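PDB 2HDW: hypothetical protein PA2218 from Pseudomonas aeruginosa, which is of unknown function but adopts the alpha/beta hydrolase fold and is probably a hydrolase, its natural substrate not being established. Local coordinates for residues S133-S138 against P142-S147; D154-V159 against L186-V191; K196-S201 against K302-R307; M206-S211 against R320-T325; R225-L230 against S291-P296. All blocks are in the same frame, centred on the assembly; numbering follows the deposited sequence.

Of the five contacts of this alpha/beta hydrolase fold, contact 2 is the buried one, where helices 148-164 and 180-191 meet beside the central sheet; the other four are partly buried. Contact 3 touches contact 2, because Arg-307 and Ile-304 reach helix 180-191, and it joins sheet strand 197-201 to the loop that enters the next strand. Contact 5 and the first segment of contact 4 come from the chain between strands 197-201 and 309-314; contacts 4 and 5 touch through helix 206-212. Contact 1 folds the loop before helix 148-164, meeting contact 2 at Ser-133 and contact 5 at Phe-292. Only contact 1 has hydrogen bonds across its segments; contacts 2 to 5 join theirs by van der Waals packing.

Contact 1 (S133-S138 against P142-S147); sequences SYTGES and PRNVAS
Ser-138 O is gripped by both terminal nitrogens of Arg-143: NH1 bonds to it at 2.7 Å, while the bond from NH2, at 3.1 Å, is weak. The two residues belong to the long loop that links strand 126-130 to helix 148-164 in this alpha/beta hydrolase fold. Arg-143 CB leaves pointing away from residues 133-138, but bends at chi2 (-57°) and chi3 (-62°) curl the chain back over them. The guanidinium thereby also lays one face over Tyr-134 O, which stands 3.2 Å above its plane. Tyr-134 O also accepts Asn-144 N at 2.7 Å in a nearly straight bond, 165° at the hydrogen. Beneath the arginine, Thr-135 to Ser-138 form a type II' beta turn, with Gly-136 taking the positive phi this turn needs. Val-145 CG1 sits over one face of the Tyr-134 ring, modelled closer than carbons can be and so doubtful in detail. Further out, Ser-133 OG bonds to Asp-154 and Arg-143 NH1 has a second acceptor in Gly-140 O. One water links Gly-136 to Asn-144: Gly-136 N donates to it at 3.0 Å, and it donates onward to Asn-144 OD1 at 2.8 Å.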
# COMPACT_ATOMS: atom_id res chain seq x y z
N SER A 133 4.08 -9.12 -2.07
CA SER A 133 4.79 -10.40 -1.96
C SER A 133 4.58 -11.04 -0.59
O SER A 133 4.53 -10.34 0.42
CB SER A 133 6.30 -10.19 -2.18
OG SER A 133 6.62 -10.01 -3.56
N TYR A 134 4.45 -12.36 -0.56
CA TYR A 134 4.27 -13.12 0.67
C TYR A 134 2.92 -12.94 1.38
O TYR A 134 2.71 -13.53 2.44
CB TYR A 134 5.36 -12.78 1.69
CG TYR A 134 6.78 -12.94 1.20
CD1 TYR A 134 7.39 -14.19 1.12
CD2 TYR A 134 7.53 -11.82 0.84
CE1 TYR A 134 8.71 -14.33 0.70
CE2 TYR A 134 8.85 -11.94 0.42
CZ TYR A 134 9.44 -13.19 0.35
OH TYR A 134 10.74 -13.29 -0.10
N THR A 135 2.03 -12.13 0.82
CA THR A 135 0.73 -11.88 1.47
C THR A 135 -0.48 -12.08 0.56
O THR A 135 -0.35 -12.22 -0.65
CB THR A 135 0.65 -10.45 2.04
OG1 THR A 135 0.57 -9.50 0.96
CG2 THR A 135 1.90 -10.14 2.87
N GLY A 136 -1.67 -12.09 1.17
CA GLY A 136 -2.89 -12.27 0.41
C GLY A 136 -2.89 -13.54 -0.42
O GLY A 136 -2.61 -14.62 0.09
N GLU A 137 -3.22 -13.41 -1.70
CA GLU A 137 -3.24 -14.56 -2.59
C GLU A 137 -1.93 -14.69 -3.36
O GLU A 137 -1.74 -15.64 -4.12
CB GLU A 137 -4.41 -14.46 -3.57
CG GLU A 137 -5.76 -14.50 -2.89
CD GLU A 137 -6.91 -14.57 -3.87
OE1 GLU A 137 -7.13 -13.59 -4.61
OE2 GLU A 137 -7.59 -15.62 -3.90
N SER A 138 -1.03 -13.74 -3.16
CA SER A 138 0.27 -13.78 -3.83
C SER A 138 1.12 -14.94 -3.31
O SER A 138 0.86 -15.49 -2.24
CB SER A 138 1.03 -12.47 -3.62
OG SER A 138 0.38 -11.41 -4.28
N PRO A 142 8.53 -17.64 3.68
CA PRO A 142 7.41 -17.83 4.60
C PRO A 142 6.30 -16.82 4.33
O PRO A 142 6.55 -15.74 3.77
CB PRO A 142 8.03 -17.60 5.98
CG PRO A 142 9.49 -17.89 5.77
CD PRO A 142 9.74 -17.25 4.43
N ARG A 143 5.09 -17.15 4.73
CA ARG A 143 3.97 -16.25 4.54
C ARG A 143 4.11 -15.04 5.46
O ARG A 143 4.70 -15.13 6.54
CB ARG A 143 2.65 -16.96 4.83
CG ARG A 143 2.40 -18.15 3.92
CD ARG A 143 2.43 -17.71 2.46
NE ARG A 143 1.39 -16.74 2.15
CZ ARG A 143 1.27 -16.11 0.98
NH1 ARG A 143 2.14 -16.36 0.01
NH2 ARG A 143 0.27 -15.26 0.78
N ASN A 144 3.58 -13.91 5.01
CA ASN A 144 3.59 -12.69 5.79
C ASN A 144 4.92 -12.15 6.29
O ASN A 144 5.10 -11.91 7.49
CB ASN A 144 2.62 -12.83 6.97
CG ASN A 144 1.18 -12.99 6.52
OD1 ASN A 144 0.87 -12.81 5.34
ND2 ASN A 144 0.29 -13.33 7.46
N VAL A 145 5.87 -11.99 5.37
CA VAL A 145 7.15 -11.40 5.70
C VAL A 145 7.18 -10.18 4.77
O VAL A 145 6.52 -10.19 3.74
CB VAL A 145 8.33 -12.36 5.41
CG1 VAL A 145 8.38 -12.72 3.94
CG2 VAL A 145 9.65 -11.71 5.84
N ALA A 146 7.89 -9.12 5.15
CA ALA A 146 7.94 -7.92 4.31
C ALA A 146 9.35 -7.35 4.22
O ALA A 146 10.23 -7.72 4.98
CB ALA A 146 6.98 -6.86 4.85
N SER A 147 9.53 -6.42 3.29
CA SER A 147 10.83 -5.78 3.07
C SER A 147 10.62 -4.49 2.29
O SER A 147 9.83 -4.45 1.35
CB SER A 147 11.73 -6.74 2.28
OG SER A 147 12.65 -6.04 1.46
O HOH W 1 5.26 -8.25 1.89
O HOH W 2 -1.36 -11.64 4.16

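Contact 2 (D154-V159 against L186-V191); sequences DFSAAV and LNAVAV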
# COMPACT_ATOMS: atom_id res chain seq x y z
N ASP A 154 7.55 -4.65 -5.75
CA ASP A 154 6.19 -5.11 -6.05
C ASP A 154 5.41 -4.07 -6.85
O ASP A 154 4.68 -4.39 -7.77
CB ASP A 154 5.40 -5.40 -4.76
CG ASP A 154 5.86 -6.66 -4.05
OD1 ASP A 154 6.38 -7.58 -4.72
OD2 ASP A 154 5.69 -6.74 -2.82
N PHE A 155 5.58 -2.80 -6.49
CA PHE A 155 4.89 -1.73 -7.18
C PHE A 155 5.29 -1.66 -8.66
O PHE A 155 4.44 -1.51 -9.53
CB PHE A 155 5.18 -0.39 -6.50
CG PHE A 155 3.97 0.29 -5.95
CD1 PHE A 155 3.99 0.84 -4.67
CD2 PHE A 155 2.81 0.41 -6.71
CE1 PHE A 155 2.87 1.50 -4.16
CE2 PHE A 155 1.68 1.07 -6.21
CZ PHE A 155 1.71 1.62 -4.93
N SER A 156 6.58 -1.78 -8.93
CA SER A 156 7.05 -1.73 -10.31
C SER A 156 6.72 -3.02 -11.06
O SER A 156 6.64 -3.03 -12.29
CB SER A 156 8.55 -1.44 -10.34
OG SER A 156 8.78 -0.08 -10.01
N ALA A 157 6.54 -4.11 -10.32
CA ALA A 157 6.18 -5.38 -10.94
C ALA A 157 4.74 -5.24 -11.42
O ALA A 157 4.36 -5.79 -12.46
CB ALA A 157 6.28 -6.52 -9.94
N ALA A 158 3.94 -4.48 -10.66
CA ALA A 158 2.54 -4.24 -11.01
C ALA A 158 2.48 -3.33 -12.23
O ALA A 158 1.64 -3.52 -13.12
CB ALA A 158 1.80 -3.61 -9.83
N VAL A 159 3.37 -2.34 -12.29
CA VAL A 159 3.42 -1.44 -13.43
C VAL A 159 3.83 -2.24 -14.66
O VAL A 159 3.34 -1.99 -15.77
CB VAL A 159 4.42 -0.29 -13.19
CG1 VAL A 159 4.60 0.53 -14.46
CG2 VAL A 159 3.91 0.61 -12.06
N LEU A 186 6.18 6.39 -3.29
CA LEU A 186 7.13 7.47 -3.54
C LEU A 186 8.51 6.88 -3.81
O LEU A 186 9.25 7.37 -4.66
CB LEU A 186 7.19 8.43 -2.34
CG LEU A 186 5.90 9.20 -2.06
CD1 LEU A 186 5.99 9.91 -0.72
CD2 LEU A 186 5.67 10.21 -3.19
N ASN A 187 8.84 5.82 -3.07
CA ASN A 187 10.13 5.16 -3.22
C ASN A 187 10.27 4.55 -4.61
O ASN A 187 11.32 4.66 -5.25
CB ASN A 187 10.28 4.05 -2.17
CG ASN A 187 11.73 3.68 -1.91
OD1 ASN A 187 12.10 2.50 -1.90
ND2 ASN A 187 12.56 4.68 -1.67
N ALA A 188 9.20 3.92 -5.08
CA ALA A 188 9.19 3.29 -6.40
C ALA A 188 9.28 4.30 -7.54
O ALA A 188 10.05 4.12 -8.49
CB ALA A 188 7.93 2.44 -6.57
N VAL A 189 8.49 5.37 -7.46
CA VAL A 189 8.47 6.39 -8.50
C VAL A 189 9.81 7.11 -8.69
O VAL A 189 10.15 7.52 -9.80
CB VAL A 189 7.37 7.44 -8.22
CG1 VAL A 189 7.37 8.51 -9.32
CG2 VAL A 189 6.00 6.76 -8.14
N ALA A 190 10.57 7.27 -7.61
CA ALA A 190 11.86 7.94 -7.70
C ALA A 190 12.78 7.29 -8.72
O ALA A 190 13.47 7.99 -9.47
CB ALA A 190 12.53 7.95 -6.33
N VAL A 191 12.81 5.96 -8.77
CA VAL A 191 13.68 5.27 -9.72
C VAL A 191 13.00 4.68 -10.94
O VAL A 191 13.66 4.43 -11.94
CB VAL A 191 14.52 4.15 -9.04
CG1 VAL A 191 15.56 4.76 -8.11
CG2 VAL A 191 13.61 3.19 -8.30
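Phe-155 CB and Ala-188 CB meet at 3.9 Å, where helix 148-164 passes helix 180-191 beside the central sheet of this alpha/beta hydrolase fold. Both bonds to CB point toward the opposite helix, and with only a methyl on one side the backbones come close: Phe-155 CA and Ala-188 CA are 6.7 Å apart. Ser-156 adds a looser touch, its OG 4.3 Å from Ala-188 CB. No hydrogen bond crosses between the segments.

In the next shell the Phe-155 ring, at an unstaggered chi1 of -118°, sits among aromatic neighbours, edge-to-face with Phe-130 and meeting Trp-181 with the planes steeply inclined. Val-100 of strand 96-102 and Ala-185 also touch this side chain. On the other helix, Leu-186 and Val-189 rest on Val-198 of strand 197-201, so the two helices ride on the sheet as well as on each other. Helix 180-191 directly follows strand 173-178, the position at which this fold usually carries its nucleophile elbow. Ser-156 OG, on helix 148-164, is hydrogen-bonded to Asp-192 OD2, just past helix 180-191.

Contact 3 (K196-S201 against K302-R307); sequences KAVVTS and KEISPR
Strand 197-201 of the central sheet meets the loop that leads into its parallel neighbour, strand 309-314, at the point where that loop is about to become strand. Arg-307 makes the closest approach, laying the aliphatic start of its side chain against the backbone of Lys-196: CB and CG are each 3.5 Å from Lys-196 O. A second, looser touch joins Val-198 CG1 to Ile-304 CG2 at 4.4 Å, with Leu-186 of helix 180-191 packed on both side chains. In the alpha/beta hydrolase fold these strands are successive members of the sheet, and the pairing begins right here, with Val-198 backbone-bonded to Pro-308 and Leu-310. Beyond CB and CG, Arg-307 bends at chi3 (-65°) and turns back over its own loop. Arg-307 NE donates to Ile-304 O at 3.0 Å, on a lone pair in the carbonyl plane, though the oxygen lies 31° out of the guanidinium plane. Ile-304 O also takes the backbone N of Arg-307, so one residue grips it twice. Arg-307 NH2 gives a bond of 3.2 Å to Glu-303 O, which lies in the guanidinium plane. Arg-307 NH1 reaches Val-195 O, while Lys-196 NZ forms a salt bridge with Glu-171.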
# COMPACT_ATOMS: atom_id res chain seq x y z
N LYS A 196 4.43 8.24 -14.38
CA LYS A 196 4.29 9.67 -14.66
C LYS A 196 3.86 10.60 -13.54
O LYS A 196 4.19 11.79 -13.56
CB LYS A 196 3.33 9.86 -15.84
CG LYS A 196 3.78 9.19 -17.13
CD LYS A 196 5.17 9.65 -17.55
CE LYS A 196 5.43 9.36 -19.03
NZ LYS A 196 5.26 7.93 -19.36
N ALA A 197 3.12 10.08 -12.57
CA ALA A 197 2.64 10.90 -11.46
C ALA A 197 2.33 9.98 -10.29
O ALA A 197 2.12 8.79 -10.49
CB ALA A 197 1.39 11.68 -11.87
N VAL A 198 2.30 10.54 -9.09
CA VAL A 198 2.05 9.75 -7.89
C VAL A 198 1.25 10.50 -6.83
O VAL A 198 1.49 11.68 -6.56
CB VAL A 198 3.39 9.29 -7.24
CG1 VAL A 198 4.24 10.50 -6.86
CG2 VAL A 198 3.12 8.42 -6.02
N VAL A 199 0.30 9.79 -6.24
CA VAL A 199 -0.56 10.30 -5.18
C VAL A 199 -0.38 9.38 -3.98
O VAL A 199 -0.27 8.17 -4.16
CB VAL A 199 -2.06 10.25 -5.56
CG1 VAL A 199 -2.93 10.39 -4.30
CG2 VAL A 199 -2.39 11.34 -6.55
N THR A 200 -0.33 9.94 -2.78
CA THR A 200 -0.24 9.12 -1.58
C THR A 200 -1.45 9.49 -0.73
O THR A 200 -1.88 10.64 -0.74
CB THR A 200 1.05 9.39 -0.75
OG1 THR A 200 1.09 10.77 -0.37
CG2 THR A 200 2.29 9.03 -1.55
N SER A 201 -2.01 8.51 -0.03
CA SER A 201 -3.18 8.78 0.80
C SER A 201 -2.90 8.34 2.24
O SER A 201 -2.56 7.19 2.49
CB SER A 201 -4.40 8.04 0.26
OG SER A 201 -5.58 8.45 0.92
N LYS A 302 13.47 13.46 -4.15
CA LYS A 302 13.56 14.68 -4.95
C LYS A 302 13.71 14.39 -6.44
O LYS A 302 13.55 15.28 -7.28
CB LYS A 302 14.72 15.56 -4.49
CG LYS A 302 14.52 16.18 -3.12
CD LYS A 302 15.75 16.97 -2.69
CE LYS A 302 15.53 17.69 -1.37
NZ LYS A 302 16.77 18.37 -0.87
N GLU A 303 14.03 13.14 -6.77
CA GLU A 303 14.21 12.75 -8.16
C GLU A 303 12.93 12.30 -8.83
O GLU A 303 12.94 11.76 -9.94
CB GLU A 303 15.31 11.69 -8.28
CG GLU A 303 16.69 12.31 -8.04
CD GLU A 303 17.82 11.31 -8.08
OE1 GLU A 303 17.75 10.34 -8.85
OE2 GLU A 303 18.81 11.52 -7.34
N ILE A 304 11.81 12.53 -8.15
CA ILE A 304 10.51 12.24 -8.72
C ILE A 304 10.30 13.44 -9.65
O ILE A 304 9.79 13.30 -10.77
CB ILE A 304 9.40 12.18 -7.63
CG1 ILE A 304 9.49 10.84 -6.88
CG2 ILE A 304 8.02 12.33 -8.27
CD1 ILE A 304 8.61 10.75 -5.65
N SER A 305 10.70 14.62 -9.19
CA SER A 305 10.57 15.83 -10.01
C SER A 305 11.38 15.58 -11.28
O SER A 305 12.39 14.88 -11.24
CB SER A 305 11.14 17.04 -9.25
OG SER A 305 11.13 18.21 -10.06
N PRO A 306 10.99 16.19 -12.42
CA PRO A 306 9.86 17.09 -12.69
C PRO A 306 8.46 16.50 -12.59
O PRO A 306 7.47 17.23 -12.75
CB PRO A 306 10.15 17.60 -14.11
CG PRO A 306 11.61 17.37 -14.29
CD PRO A 306 11.82 16.05 -13.62
N ARG A 307 8.35 15.19 -12.37
CA ARG A 307 7.02 14.56 -12.24
C ARG A 307 6.35 15.06 -10.96
O ARG A 307 7.03 15.28 -9.96
CB ARG A 307 7.16 13.04 -12.23
CG ARG A 307 7.62 12.46 -13.57
CD ARG A 307 8.09 11.02 -13.41
NE ARG A 307 9.28 10.94 -12.57
CZ ARG A 307 9.74 9.80 -12.03
NH1 ARG A 307 9.10 8.66 -12.25
NH2 ARG A 307 10.84 9.81 -11.28

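Contact 4 (M206-S211 against R320-T325); sequences MTRVMS and RYFSET
Arg-208 reaches from helix 206-212 toward helix 320-329, its CB already aimed at the other segment. CG lies opposite the backbone N and chi2 is also extended, which carries CD straight out to the ring of Phe-322. Arg-208 CD arrives at the ring edge, near its plane, 3.7 Å from Phe-322 CE1. There the chain bends at chi3 (-76°), taking the guanidinium past the ring rather than over it, with the two planes 54° apart. Arg-208 NE lies 4.1 Å from Thr-325 CG2, and CZ is at about the same distance. The closest touch of the group is Arg-208 NH2 to that methyl, Thr-325 CG2, at 3.4 Å. Arg-208 NH1 has a long, weak ion pair with Asp-216 OD2.

Helix 320-329 is the connection of a beta-alpha-beta crossover between the parallel strands 309-314 and 334-339 of the alpha/beta hydrolase sheet. Helix 206-212 follows strand 197-201, where members of this fold commonly insert a cap. The axes of the two short helical segments pass 11.6 Å apart at 123°, a spacing that leaves side chains to bridge them.

Val-209 supplies the second bridge. Its CB sits 4.0 Å from Phe-322 CZ, and the two side chains cross at roughly a right angle. The Phe-322 ring has two aromatic neighbours: Tyr-204 stacks with it, and Tyr-321 CZ stands 3.5 Å above the plane of the Phe-322 ring, toward the rim. Tyr-321 OH in turn is hydrogen-bonded to Asn-215 N.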
# COMPACT_ATOMS: atom_id res chain seq x y z
N MET A 206 7.02 3.34 6.37
CA MET A 206 7.23 2.19 7.24
C MET A 206 8.64 2.01 7.83
O MET A 206 8.77 1.43 8.92
CB MET A 206 6.77 0.89 6.55
CG MET A 206 5.25 0.80 6.27
SD MET A 206 4.13 1.17 7.69
CE MET A 206 4.70 -0.09 8.84
N THR A 207 9.68 2.48 7.15
CA THR A 207 11.03 2.32 7.70
C THR A 207 11.19 3.28 8.88
O THR A 207 11.82 2.96 9.89
CB THR A 207 12.16 2.58 6.65
OG1 THR A 207 12.13 3.95 6.22
CG2 THR A 207 11.98 1.65 5.46
N ARG A 208 10.59 4.46 8.75
CA ARG A 208 10.67 5.45 9.83
C ARG A 208 9.88 4.98 11.05
O ARG A 208 10.38 5.04 12.17
CB ARG A 208 10.12 6.80 9.36
CG ARG A 208 10.07 7.85 10.46
CD ARG A 208 9.39 9.13 9.97
NE ARG A 208 10.27 9.92 9.11
CZ ARG A 208 11.21 10.75 9.55
NH1 ARG A 208 11.41 10.90 10.86
NH2 ARG A 208 11.97 11.40 8.69
N VAL A 209 8.66 4.49 10.85
CA VAL A 209 7.86 4.07 11.99
C VAL A 209 8.45 2.86 12.72
O VAL A 209 8.37 2.78 13.95
CB VAL A 209 6.39 3.77 11.58
CG1 VAL A 209 6.29 2.46 10.81
CG2 VAL A 209 5.52 3.72 12.82
N MET A 210 9.05 1.93 11.99
CA MET A 210 9.64 0.77 12.64
C MET A 210 10.98 1.09 13.30
O MET A 210 11.37 0.44 14.27
CB MET A 210 9.80 -0.38 11.64
CG MET A 210 8.50 -1.15 11.44
SD MET A 210 8.69 -2.78 10.73
CE MET A 210 7.90 -2.55 9.19
N SER A 211 11.66 2.10 12.78
CA SER A 211 12.95 2.50 13.33
C SER A 211 12.83 3.48 14.49
O SER A 211 13.55 3.36 15.49
CB SER A 211 13.82 3.12 12.23
OG SER A 211 14.10 2.17 11.22
N ARG A 320 -0.58 12.25 10.18
CA ARG A 320 -0.41 13.37 9.27
C ARG A 320 1.03 13.83 9.13
O ARG A 320 1.45 14.27 8.05
CB ARG A 320 -1.27 14.56 9.69
CG ARG A 320 -1.27 15.69 8.67
CD ARG A 320 -2.12 16.87 9.12
NE ARG A 320 -1.56 17.51 10.31
CZ ARG A 320 -2.12 18.53 10.94
NH1 ARG A 320 -3.27 19.04 10.50
NH2 ARG A 320 -1.53 19.04 12.02
N TYR A 321 1.81 13.72 10.20
CA TYR A 321 3.19 14.17 10.15
C TYR A 321 4.04 13.44 9.11
O TYR A 321 4.99 14.01 8.58
CB TYR A 321 3.84 14.08 11.53
CG TYR A 321 4.22 12.69 11.98
CD1 TYR A 321 5.52 12.21 11.78
CD2 TYR A 321 3.33 11.89 12.69
CE1 TYR A 321 5.91 10.97 12.27
CE2 TYR A 321 3.71 10.65 13.18
CZ TYR A 321 5.00 10.20 12.97
OH TYR A 321 5.39 8.98 13.46
N PHE A 322 3.71 12.18 8.80
CA PHE A 322 4.48 11.45 7.79
C PHE A 322 4.45 12.17 6.44
O PHE A 322 5.48 12.27 5.76
CB PHE A 322 3.93 10.03 7.61
CG PHE A 322 4.25 9.10 8.75
CD1 PHE A 322 5.57 8.83 9.10
CD2 PHE A 322 3.23 8.48 9.46
CE1 PHE A 322 5.88 7.96 10.15
CE2 PHE A 322 3.52 7.60 10.52
CZ PHE A 322 4.85 7.34 10.86
N SER A 323 3.28 12.65 6.04
CA SER A 323 3.14 13.37 4.78
C SER A 323 3.83 14.73 4.83
O SER A 323 4.34 15.23 3.82
CB SER A 323 1.67 13.58 4.44
OG SER A 323 1.03 12.35 4.19
N GLU A 324 3.85 15.34 6.02
CA GLU A 324 4.49 16.63 6.19
C GLU A 324 5.99 16.49 6.03
O GLU A 324 6.65 17.38 5.50
CB GLU A 324 4.14 17.21 7.57
CG GLU A 324 2.65 17.39 7.77
CD GLU A 324 2.31 17.94 9.13
OE1 GLU A 324 2.88 17.46 10.12
OE2 GLU A 324 1.45 18.84 9.21
N THR A 325 6.52 15.36 6.49
CA THR A 325 7.95 15.07 6.38
C THR A 325 8.27 14.80 4.91
O THR A 325 9.22 15.35 4.36
CB THR A 325 8.35 13.82 7.23
OG1 THR A 325 8.27 14.15 8.62
CG2 THR A 325 9.77 13.37 6.91

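Contact 5 (R225-L230 against S291-P296); sequences RTLEQL and SFMNMP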
# COMPACT_ATOMS: atom_id res chain seq x y z
N ARG A 225 17.90 -2.40 22.11
CA ARG A 225 17.26 -3.46 22.88
C ARG A 225 16.39 -4.31 21.95
O ARG A 225 16.40 -5.54 22.01
CB ARG A 225 16.40 -2.83 23.98
CG ARG A 225 15.72 -3.80 24.93
CD ARG A 225 14.50 -3.13 25.55
NE ARG A 225 14.80 -1.76 25.96
CZ ARG A 225 13.92 -0.76 25.99
NH1 ARG A 225 12.66 -0.97 25.64
NH2 ARG A 225 14.30 0.45 26.37
N THR A 226 15.63 -3.65 21.07
CA THR A 226 14.77 -4.35 20.13
C THR A 226 15.59 -5.22 19.17
O THR A 226 15.25 -6.37 18.91
CB THR A 226 13.92 -3.35 19.31
OG1 THR A 226 13.03 -2.64 20.19
CG2 THR A 226 13.09 -4.08 18.25
N LEU A 227 16.69 -4.66 18.66
CA LEU A 227 17.54 -5.40 17.75
C LEU A 227 18.17 -6.61 18.44
O LEU A 227 18.27 -7.69 17.85
CB LEU A 227 18.63 -4.47 17.19
CG LEU A 227 18.09 -3.37 16.28
CD1 LEU A 227 19.24 -2.45 15.86
CD2 LEU A 227 17.41 -4.00 15.05
N GLU A 228 18.58 -6.44 19.69
CA GLU A 228 19.16 -7.54 20.43
C GLU A 228 18.14 -8.67 20.54
O GLU A 228 18.49 -9.84 20.37
CB GLU A 228 19.59 -7.10 21.83
CG GLU A 228 20.71 -6.07 21.82
CD GLU A 228 21.11 -5.62 23.21
OE1 GLU A 228 20.25 -5.68 24.12
OE2 GLU A 228 22.27 -5.19 23.39
N GLN A 229 16.89 -8.31 20.81
CA GLN A 229 15.82 -9.29 20.94
C GLN A 229 15.56 -9.99 19.61
O GLN A 229 15.32 -11.19 19.57
CB GLN A 229 14.52 -8.61 21.40
CG GLN A 229 14.59 -7.97 22.77
CD GLN A 229 13.31 -7.23 23.13
OE1 GLN A 229 12.96 -6.23 22.50
NE2 GLN A 229 12.61 -7.74 24.14
N LEU A 230 15.60 -9.23 18.52
CA LEU A 230 15.38 -9.81 17.19
C LEU A 230 16.46 -10.85 16.92
O LEU A 230 16.18 -11.90 16.35
CB LEU A 230 15.40 -8.71 16.12
CG LEU A 230 14.20 -7.75 16.21
CD1 LEU A 230 14.37 -6.57 15.26
CD2 LEU A 230 12.93 -8.52 15.89
N SER A 291 14.71 -5.62 8.21
CA SER A 291 15.03 -4.90 6.97
C SER A 291 14.60 -3.44 7.05
O SER A 291 15.38 -2.55 6.72
CB SER A 291 14.37 -5.58 5.76
OG SER A 291 12.96 -5.62 5.90
N PHE A 292 13.37 -3.21 7.49
CA PHE A 292 12.82 -1.85 7.62
C PHE A 292 13.62 -0.96 8.56
O PHE A 292 13.78 0.23 8.32
CB PHE A 292 11.37 -1.92 8.09
CG PHE A 292 10.42 -2.45 7.05
CD1 PHE A 292 9.84 -1.58 6.12
CD2 PHE A 292 10.12 -3.81 6.99
CE1 PHE A 292 8.98 -2.07 5.14
CE2 PHE A 292 9.26 -4.30 6.01
CZ PHE A 292 8.69 -3.43 5.08
N MET A 293 14.12 -1.55 9.64
CA MET A 293 14.89 -0.80 10.63
C MET A 293 16.30 -0.48 10.14
O MET A 293 17.00 0.35 10.74
CB MET A 293 14.99 -1.60 11.95
CG MET A 293 13.65 -1.87 12.66
SD MET A 293 13.80 -2.80 14.25
CE MET A 293 14.27 -1.50 15.31
N ASN A 294 16.70 -1.09 9.03
CA ASN A 294 18.06 -0.92 8.51
C ASN A 294 18.20 -0.37 7.08
O ASN A 294 19.31 -0.04 6.65
CB ASN A 294 18.78 -2.27 8.62
CG ASN A 294 20.28 -2.16 8.49
OD1 ASN A 294 20.91 -1.28 9.08
ND2 ASN A 294 20.88 -3.08 7.74
N MET A 295 17.09 -0.26 6.36
CA MET A 295 17.12 0.22 4.98
C MET A 295 16.04 1.26 4.71
O MET A 295 14.92 0.93 4.31
CB MET A 295 16.93 -0.97 4.03
CG MET A 295 17.99 -1.05 2.93
SD MET A 295 19.63 -1.41 3.58
CE MET A 295 19.79 -3.10 3.06
N PRO A 296 16.37 2.55 4.91
CA PRO A 296 15.36 3.58 4.67
C PRO A 296 14.94 3.75 3.21
O PRO A 296 15.70 3.45 2.29
CB PRO A 296 16.02 4.84 5.23
CG PRO A 296 17.47 4.58 5.05
CD PRO A 296 17.61 3.14 5.44
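Residues 225-230 are less than two turns of helix 220-240, whereas 291-296 run off the end of the weakly bonded helix 289-292 into a loop. In that loop Asn-294 N still bonds back to Ser-291 O at 3.0 Å, keeping one last turn wound round Met-293. The nearest CA atoms across the contact, Leu-227 and Met-293, are 8.9 Å apart, so the backbones stay clear of each other and a single side chain spans the interval. Met-293 does this with chi2 fully extended (-179°), sending SD out to the helix, before chi3 (80°) turns the methyl aside. Met-293 SD lies 3.9 Å from Leu-227 CD2 and equally far from Leu-230 CD1, touching leucines from successive turns. Met-293 CE stays beside the first of them, 4.0 Å from Leu-227 CD2, and finds Thr-226 CG2 at 4.1 Å. Thr-226 presents its methyl, while its OG1 bonds to Gln-222 O in its own helix.

The contact is purely apolar between the segments, but Met-293 O is hydrogen-bonded to Arg-223 NH2, a polar tie to the same helix 220-240. Next door, Phe-292 packs on Met-206, Thr-207 and Met-210 of helix 206-212 and on Pro-148 and Asn-151 of helix 148-164. Helix 220-240 is thus joined, through this short piece of chain, to helix 206-212, which follows strand 197-201, and to helix 148-164, which packs on the alpha/beta hydrolase sheet.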